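Local coordinates for Sca-family protein (Rickettsia rickettsii, PDB 4LQ8), which probably acts in cell adhesion as a rickettsial surface cell antigen, the chain described here being the N-terminal head domain of that longer protein, at residues K87-L92 with R125-K130; N80-I85 with K113-F118; E133-K138 with A209-T214. All coordinates share one frame; numbering follows the deposited sequence.

Interaction 1 of 3, residues K87-L92 with R125-K130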
# COMPACT_ATOMS: atom_id res chain seq x y z
N LYS A 87 22.01 -3.24 -10.89
CA LYS A 87 22.22 -4.08 -12.08
C LYS A 87 22.10 -3.21 -13.34
O LYS A 87 22.92 -3.34 -14.24
CB LYS A 87 21.20 -5.24 -12.15
CG LYS A 87 21.48 -6.37 -11.16
CD LYS A 87 20.43 -7.47 -11.29
CE LYS A 87 19.23 -7.24 -10.42
NZ LYS A 87 18.26 -8.35 -10.55
N ASP A 88 21.07 -2.33 -13.41
CA ASP A 88 20.85 -1.44 -14.55
C ASP A 88 22.06 -0.53 -14.81
O ASP A 88 22.37 -0.28 -15.97
CB ASP A 88 19.59 -0.60 -14.35
CG ASP A 88 18.27 -1.35 -14.45
OD1 ASP A 88 18.29 -2.57 -14.73
OD2 ASP A 88 17.20 -0.71 -14.30
N LEU A 89 22.75 -0.09 -13.75
CA LEU A 89 23.93 0.78 -13.82
C LEU A 89 25.08 0.13 -14.61
O LEU A 89 25.86 0.84 -15.25
CB LEU A 89 24.42 1.20 -12.41
CG LEU A 89 23.56 2.17 -11.61
CD1 LEU A 89 24.19 2.44 -10.26
CD2 LEU A 89 23.30 3.49 -12.36
N ALA A 90 25.15 -1.22 -14.61
CA ALA A 90 26.16 -1.97 -15.38
C ALA A 90 25.91 -1.85 -16.89
O ALA A 90 26.86 -1.88 -17.66
CB ALA A 90 26.16 -3.42 -14.96
N ALA A 91 24.64 -1.65 -17.31
CA ALA A 91 24.25 -1.49 -18.71
C ALA A 91 24.31 -0.03 -19.21
O ALA A 91 23.93 0.24 -20.36
CB ALA A 91 22.85 -2.06 -18.92
N LEU A 92 24.75 0.92 -18.36
CA LEU A 92 24.88 2.31 -18.78
C LEU A 92 26.15 2.44 -19.61
O LEU A 92 27.20 1.93 -19.21
CB LEU A 92 24.98 3.26 -17.57
CG LEU A 92 23.70 3.85 -16.97
CD1 LEU A 92 24.05 4.96 -16.00
CD2 LEU A 92 22.77 4.41 -18.02
N ARG A 125 14.69 9.68 -10.07
CA ARG A 125 13.41 9.28 -10.65
C ARG A 125 13.56 8.43 -11.92
O ARG A 125 12.89 7.42 -12.03
CB ARG A 125 12.49 10.49 -10.89
CG ARG A 125 11.02 10.13 -11.20
CD ARG A 125 10.16 11.35 -11.53
NE ARG A 125 9.51 11.93 -10.35
CZ ARG A 125 10.02 12.91 -9.59
NH1 ARG A 125 11.21 13.41 -9.87
NH2 ARG A 125 9.34 13.37 -8.55
N GLU A 126 14.41 8.84 -12.87
CA GLU A 126 14.61 8.07 -14.10
C GLU A 126 15.22 6.69 -13.83
O GLU A 126 14.80 5.72 -14.46
CB GLU A 126 15.41 8.85 -15.16
CG GLU A 126 16.86 9.14 -14.79
CD GLU A 126 17.70 9.75 -15.91
OE1 GLU A 126 18.72 9.13 -16.28
OE2 GLU A 126 17.34 10.85 -16.39
N PHE A 127 16.15 6.59 -12.87
CA PHE A 127 16.77 5.31 -12.48
C PHE A 127 15.72 4.42 -11.83
O PHE A 127 15.64 3.23 -12.15
CB PHE A 127 17.96 5.53 -11.53
CG PHE A 127 19.13 6.24 -12.19
CD1 PHE A 127 20.05 5.53 -12.96
CD2 PHE A 127 19.31 7.61 -12.03
CE1 PHE A 127 21.11 6.19 -13.59
CE2 PHE A 127 20.38 8.26 -12.65
CZ PHE A 127 21.27 7.55 -13.42
N ILE A 128 14.87 5.01 -10.95
CA ILE A 128 13.82 4.29 -10.23
C ILE A 128 12.81 3.77 -11.26
O ILE A 128 12.50 2.57 -11.25
CB ILE A 128 13.17 5.20 -9.13
CG1 ILE A 128 14.12 5.43 -7.94
CG2 ILE A 128 11.81 4.64 -8.65
CD1 ILE A 128 13.78 6.70 -7.05
N ASP A 129 12.33 4.67 -12.16
CA ASP A 129 11.35 4.35 -13.20
C ASP A 129 11.81 3.29 -14.16
O ASP A 129 11.01 2.42 -14.50
CB ASP A 129 10.90 5.61 -13.97
CG ASP A 129 10.02 6.54 -13.16
OD1 ASP A 129 9.57 6.13 -12.06
OD2 ASP A 129 9.79 7.67 -13.61
N LYS A 130 13.09 3.33 -14.59
CA LYS A 130 13.63 2.31 -15.50
C LYS A 130 13.75 0.94 -14.82
O LYS A 130 13.58 -0.09 -15.49
CB LYS A 130 14.97 2.75 -16.11
CG LYS A 130 14.82 3.75 -17.24
CD LYS A 130 16.19 4.25 -17.73
CE LYS A 130 16.09 5.24 -18.86
NZ LYS A 130 17.42 5.58 -19.42
O HOH W 1 17.63 1.80 -13.34

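Interaction 2 of 3, residues N80-I85 with K113-F118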
# COMPACT_ATOMS: atom_id res chain seq x y z
N ASN A 80 14.92 -4.79 -3.17
CA ASN A 80 14.88 -5.41 -4.49
C ASN A 80 15.00 -4.34 -5.57
O ASN A 80 15.70 -4.57 -6.54
CB ASN A 80 13.65 -6.25 -4.70
CG ASN A 80 13.70 -7.49 -3.87
OD1 ASN A 80 14.46 -8.40 -4.14
ND2 ASN A 80 12.87 -7.55 -2.85
N LEU A 81 14.36 -3.17 -5.37
CA LEU A 81 14.44 -2.04 -6.32
C LEU A 81 15.88 -1.53 -6.46
O LEU A 81 16.35 -1.34 -7.58
CB LEU A 81 13.49 -0.92 -5.87
CG LEU A 81 13.53 0.41 -6.63
CD1 LEU A 81 13.29 0.23 -8.13
CD2 LEU A 81 12.47 1.36 -6.05
N ILE A 82 16.57 -1.31 -5.34
CA ILE A 82 17.97 -0.86 -5.36
C ILE A 82 18.87 -1.87 -6.08
O ILE A 82 19.71 -1.45 -6.89
CB ILE A 82 18.46 -0.51 -3.92
CG1 ILE A 82 17.76 0.79 -3.39
CG2 ILE A 82 20.00 -0.41 -3.83
CD1 ILE A 82 17.98 2.04 -4.19
N GLU A 83 18.68 -3.18 -5.82
CA GLU A 83 19.42 -4.25 -6.48
C GLU A 83 19.25 -4.14 -8.00
O GLU A 83 20.24 -4.23 -8.72
CB GLU A 83 18.96 -5.63 -6.00
CG GLU A 83 19.64 -6.06 -4.72
CD GLU A 83 21.15 -6.15 -4.83
OE1 GLU A 83 21.64 -6.76 -5.81
OE2 GLU A 83 21.84 -5.51 -4.00
N GLN A 84 17.99 -3.90 -8.46
CA GLN A 84 17.69 -3.74 -9.88
C GLN A 84 18.38 -2.49 -10.45
O GLN A 84 18.96 -2.58 -11.53
CB GLN A 84 16.17 -3.73 -10.16
CG GLN A 84 15.84 -3.70 -11.67
CD GLN A 84 16.29 -4.94 -12.40
OE1 GLN A 84 15.84 -6.04 -12.10
NE2 GLN A 84 17.17 -4.79 -13.38
N ILE A 85 18.36 -1.36 -9.71
CA ILE A 85 19.03 -0.12 -10.14
C ILE A 85 20.53 -0.40 -10.28
O ILE A 85 21.11 -0.05 -11.31
CB ILE A 85 18.74 1.08 -9.18
CG1 ILE A 85 17.23 1.46 -9.19
CG2 ILE A 85 19.63 2.30 -9.57
CD1 ILE A 85 16.77 2.49 -8.12
N LYS A 113 19.62 2.93 5.85
CA LYS A 113 19.11 1.78 5.11
C LYS A 113 17.72 2.05 4.47
O LYS A 113 17.38 1.41 3.48
CB LYS A 113 19.14 0.49 5.97
CG LYS A 113 17.98 0.34 6.96
CD LYS A 113 18.02 -1.03 7.61
CE LYS A 113 16.74 -1.35 8.34
NZ LYS A 113 16.83 -2.65 9.06
N THR A 114 16.94 3.00 5.03
CA THR A 114 15.61 3.39 4.53
C THR A 114 15.74 4.26 3.26
O THR A 114 14.73 4.50 2.59
CB THR A 114 14.75 4.07 5.64
OG1 THR A 114 15.11 5.44 5.78
CG2 THR A 114 14.83 3.34 7.00
N LEU A 115 16.97 4.75 2.94
CA LEU A 115 17.31 5.56 1.76
C LEU A 115 16.37 6.73 1.51
O LEU A 115 15.95 6.98 0.39
CB LEU A 115 17.42 4.66 0.51
CG LEU A 115 18.64 3.71 0.50
CD1 LEU A 115 18.40 2.56 -0.42
CD2 LEU A 115 19.90 4.44 0.10
N SER A 116 16.04 7.43 2.59
CA SER A 116 15.11 8.56 2.57
C SER A 116 15.58 9.67 1.58
O SER A 116 14.80 10.12 0.74
CB SER A 116 14.93 9.10 3.99
OG SER A 116 13.99 10.16 4.01
N THR A 117 16.87 10.02 1.61
CA THR A 117 17.44 11.03 0.71
C THR A 117 17.43 10.53 -0.75
O THR A 117 17.01 11.27 -1.62
CB THR A 117 18.83 11.50 1.20
OG1 THR A 117 18.67 11.98 2.54
CG2 THR A 117 19.43 12.63 0.33
N PHE A 118 17.83 9.27 -0.99
CA PHE A 118 17.80 8.69 -2.33
C PHE A 118 16.40 8.80 -2.96
O PHE A 118 16.27 9.29 -4.08
CB PHE A 118 18.22 7.21 -2.30
CG PHE A 118 18.25 6.58 -3.68
CD1 PHE A 118 19.37 6.72 -4.51
CD2 PHE A 118 17.15 5.88 -4.17
CE1 PHE A 118 19.39 6.15 -5.79
CE2 PHE A 118 17.17 5.32 -5.45
CZ PHE A 118 18.29 5.45 -6.25

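Interaction 3 of 3, residues E133-K138 with A209-T214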
# COMPACT_ATOMS: atom_id res chain seq x y z
N GLU A 133 10.13 -0.87 -14.41
CA GLU A 133 9.55 -1.45 -15.63
C GLU A 133 10.17 -2.81 -15.98
O GLU A 133 9.78 -3.41 -16.97
CB GLU A 133 9.61 -0.45 -16.81
CG GLU A 133 11.01 -0.20 -17.34
CD GLU A 133 11.21 0.96 -18.29
OE1 GLU A 133 10.46 1.96 -18.20
OE2 GLU A 133 12.18 0.90 -19.09
N LYS A 134 11.12 -3.32 -15.17
CA LYS A 134 11.73 -4.62 -15.44
C LYS A 134 10.82 -5.73 -14.91
O LYS A 134 10.52 -5.75 -13.70
CB LYS A 134 13.16 -4.75 -14.87
CG LYS A 134 14.16 -3.66 -15.30
CD LYS A 134 14.71 -3.88 -16.71
CE LYS A 134 15.90 -2.99 -17.06
NZ LYS A 134 15.70 -1.57 -16.63
N PRO A 135 10.36 -6.65 -15.80
CA PRO A 135 9.53 -7.79 -15.33
C PRO A 135 10.24 -8.66 -14.29
O PRO A 135 9.57 -9.19 -13.41
CB PRO A 135 9.22 -8.58 -16.61
CG PRO A 135 9.59 -7.68 -17.75
CD PRO A 135 10.66 -6.76 -17.25
N GLU A 136 11.58 -8.80 -14.37
CA GLU A 136 12.34 -9.60 -13.39
C GLU A 136 12.22 -9.00 -11.97
O GLU A 136 12.08 -9.76 -11.02
CB GLU A 136 13.81 -9.88 -13.79
CG GLU A 136 14.65 -8.65 -14.10
CD GLU A 136 14.70 -8.20 -15.55
OE1 GLU A 136 13.62 -8.08 -16.19
OE2 GLU A 136 15.82 -7.94 -16.04
N LEU A 137 12.22 -7.65 -11.85
CA LEU A 137 12.01 -6.99 -10.57
C LEU A 137 10.57 -7.21 -10.13
O LEU A 137 10.36 -7.61 -8.99
CB LEU A 137 12.35 -5.48 -10.63
CG LEU A 137 11.98 -4.66 -9.38
CD1 LEU A 137 12.62 -5.25 -8.11
CD2 LEU A 137 12.35 -3.20 -9.55
N LYS A 138 9.59 -6.96 -11.03
CA LYS A 138 8.17 -7.11 -10.73
C LYS A 138 7.86 -8.49 -10.13
O LYS A 138 7.17 -8.57 -9.12
CB LYS A 138 7.32 -6.84 -11.99
CG LYS A 138 5.83 -6.78 -11.70
CD LYS A 138 5.46 -5.57 -10.84
CE LYS A 138 3.97 -5.35 -10.81
NZ LYS A 138 3.34 -6.27 -9.82
N ALA A 209 -4.88 -1.06 -19.49
CA ALA A 209 -4.04 -2.01 -20.22
C ALA A 209 -2.99 -2.58 -19.30
O ALA A 209 -2.47 -1.87 -18.44
CB ALA A 209 -3.38 -1.33 -21.41
N LYS A 210 -2.70 -3.88 -19.47
CA LYS A 210 -1.60 -4.55 -18.75
C LYS A 210 -0.30 -4.07 -19.43
O LYS A 210 -0.36 -3.52 -20.54
CB LYS A 210 -1.70 -6.07 -18.89
CG LYS A 210 -2.90 -6.70 -18.23
CD LYS A 210 -2.77 -8.20 -18.33
CE LYS A 210 -4.02 -8.91 -17.90
NZ LYS A 210 -3.89 -10.38 -18.04
N GLN A 211 0.87 -4.28 -18.78
CA GLN A 211 2.16 -3.87 -19.35
C GLN A 211 2.39 -4.42 -20.77
O GLN A 211 2.97 -3.73 -21.59
CB GLN A 211 3.33 -4.20 -18.40
CG GLN A 211 4.61 -3.41 -18.72
CD GLN A 211 5.90 -4.11 -18.31
OE1 GLN A 211 6.05 -5.34 -18.41
NE2 GLN A 211 6.87 -3.32 -17.87
N ASP A 212 1.85 -5.62 -21.07
CA ASP A 212 1.94 -6.27 -22.37
C ASP A 212 0.90 -5.77 -23.41
O ASP A 212 0.81 -6.34 -24.51
CB ASP A 212 1.88 -7.81 -22.22
CG ASP A 212 0.51 -8.40 -21.95
OD1 ASP A 212 -0.42 -7.63 -21.62
OD2 ASP A 212 0.36 -9.63 -22.08
N GLY A 213 0.10 -4.76 -23.04
CA GLY A 213 -0.91 -4.18 -23.92
C GLY A 213 -2.30 -4.77 -23.86
O GLY A 213 -3.23 -4.17 -24.39
N THR A 214 -2.47 -5.96 -23.22
CA THR A 214 -3.79 -6.62 -23.05
C THR A 214 -4.77 -5.66 -22.35
O THR A 214 -4.42 -5.10 -21.31
CB THR A 214 -3.65 -7.91 -22.23
OG1 THR A 214 -2.62 -8.72 -22.78
CG2 THR A 214 -4.96 -8.70 -22.14

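Interaction 1 of 3, residues K87-L92 with R125-K130
The ring of Phe127 meets two leucines of 87-92, Leu89 and Leu92, along one side. Leu92 CD1 lies at the ring edge, close to its plane, 4.0 Å from Phe127 CE1. Leu89 CD2 approaches the same carbon obliquely and comes closer, 3.7 Å from Phe127 CE1, with Phe127 CD1 only slightly farther. One face carries Glu126 OE1 from the preceding residue, 4.0 Å above the plane and shifted toward the rim. Both leucine side chains cross the phenylalanine at about a right angle, and each touches it with a single methyl. With CG anti to its own carbonyl carbon (chi1 -66°), Phe127 swings its ring toward the leucines even though its CB does not aim straight at them. This joins the C-terminal end of helix 64-90, and the turn that follows it, to the short helix 125-132 in the helical part of the head domain, near the surface. Helix 95-111 packs here too: Lys101 touches both Leu89 and Phe127, and Arg95 NH1 of the same helix donates to the carbonyl oxygens of Leu89 and Leu92. Polar contact runs beside the apolar patch. A single water donates to Asp88 OD2 at 2.7 Å and to Phe127 O, also at 2.7 Å, tying the carboxylate to the second helix without a direct bond. Asp88 OD2 stands 3.9 Å from Lys130 O. Lys134 NZ bridges the two, with a salt bridge to Asp88 OD2 and a hydrogen bond to Lys130 O, and its charge probably favours the ionised carboxylate. Asp88 OD1 accepts separately from Gln84 NE2, one turn back on helix 64-90.

Interaction 2 of 3, residues N80-I85 with K113-F118
Ile82 and Ile85, one turn apart on helix 64-90, pack against Leu115 and Phe118 at the start of the short helix 116-120, a buried contact between one helix and the beginning of another in the helical part of the head domain. Leu115 occupies the N-cap position of that second helix. The contact between these segments is wholly apolar.

The directional element is a CH-pi interaction. Ile82 CD1 sits over one face of the Phe118 ring, 4.1 Å from the ring centroid and 29° off its normal, shifted toward the rim, where Phe118 CE2 lies 3.6 Å from the methyl. The isoleucine reaches this spot because the turn about its CB-CG1 bond (chi2 -60°) folds CD1 over the ring rather than past it.

Hydrogen bonds lie around this apolar centre and come from neighbouring residues. Gln75 NE2 and Lys78 NZ of helix 64-90 bind the carbonyls of Lys113 and Thr114, while Asp112 OD2 and Glu108 OE2 accept from the backbone N of Ser116 and of Phe118 at the opening of helix 116-120.

Plain van der Waals packing supplies the rest. Ile82 and Leu115 meet tip to tip, with Ile82 CG1 3.5 Å from Leu115 CD1, and that same leucine methyl also touches Ile82 CD1. Thus Ile82 is shared between the cap residue and the ring. Ile105 of helix 95-111 adds to the cluster by touching Ile82, Ile85 and Phe118, and Ile128 of helix 125-132 joins it at Phe118. Ile85, with CD1 anti to CA about the CB-CG1 bond, comes to the ring at its edge: its CD1 lies near the ring plane, 3.8 Å from Phe118 CZ and 3.9 Å from Phe118 CE2.

Interaction 3 of 3, residues E133-K138 with A209-T214
What stands out here is how little joins the two segments: one outstretched glutamine, Gln211, reaches from a turn to a backbone carbonyl beside a helix start. Gln211 NE2 donates to Glu133 O at 3.0 Å, with an N-H...O angle of 149°. The acceptor lies almost in the plane of the glutamine amide, but the bond is bent, and at the other end the nitrogen is tilted 29° from the carbonyl plane. Gln211 is stretched nearly straight, its CG anti to the backbone N (chi1 -162°), which carries the amide far enough to cross the gap. The remaining contacts are loose: Glu133 CB is 4.1 Å from Gln211 NE2, and the ring atom Pro135 CG is 4.3 Å from Gln211 OE1. All three touching residues are exposed at the surface, and the Glu133 side chain leads away from the turn.

Glu133 belongs to the short link between helices 125-132 and 135-155, just before Lys134, the N-cap residue of the second. On the other segment, the backbone N of Gln211 also donates to Glu296 OE1 of strand 292-297. Beyond it the chain is tied down by Asp212, whose OD1 accepts from Thr214 OG1 at 2.7 Å and from Thr214 N at 3.1 Å, both from the same face of the carboxylate; the second bond makes an Asx turn.

Gly213 N bonds to Lys210 O at 2.8 Å, closing a type I turn, and Lys210 N meets Thr214 O at 2.8 Å. With Gly213 at positive phi, this pattern is that of a type I turn followed by a G1 beta bulge, the classic tip of a beta-hairpin, here connecting strands 206-209 and 215-224.

Overall arrangement
Interactions 1 and 2 share helix 64-90 and lie about 12 Å apart between centres; their second segments come from helices 125-132 and 116-120, which follow each other, so the two contacts cross along the chain. They meet through Ile128, which packs on Phe118 and Ile85. Interaction 3 comes later, about 16 Å from interaction 1 and 21 Å from interaction 2, centre to centre, and links the turn before helix 135-155 to a hairpin of the six-stranded antiparallel sheet. Lys134 is common ground with interaction 1, while Leu137 packs on Leu81 of interaction 2. Interactions 1 and 2 hold helices together, and interaction 3 connects them to the beta part.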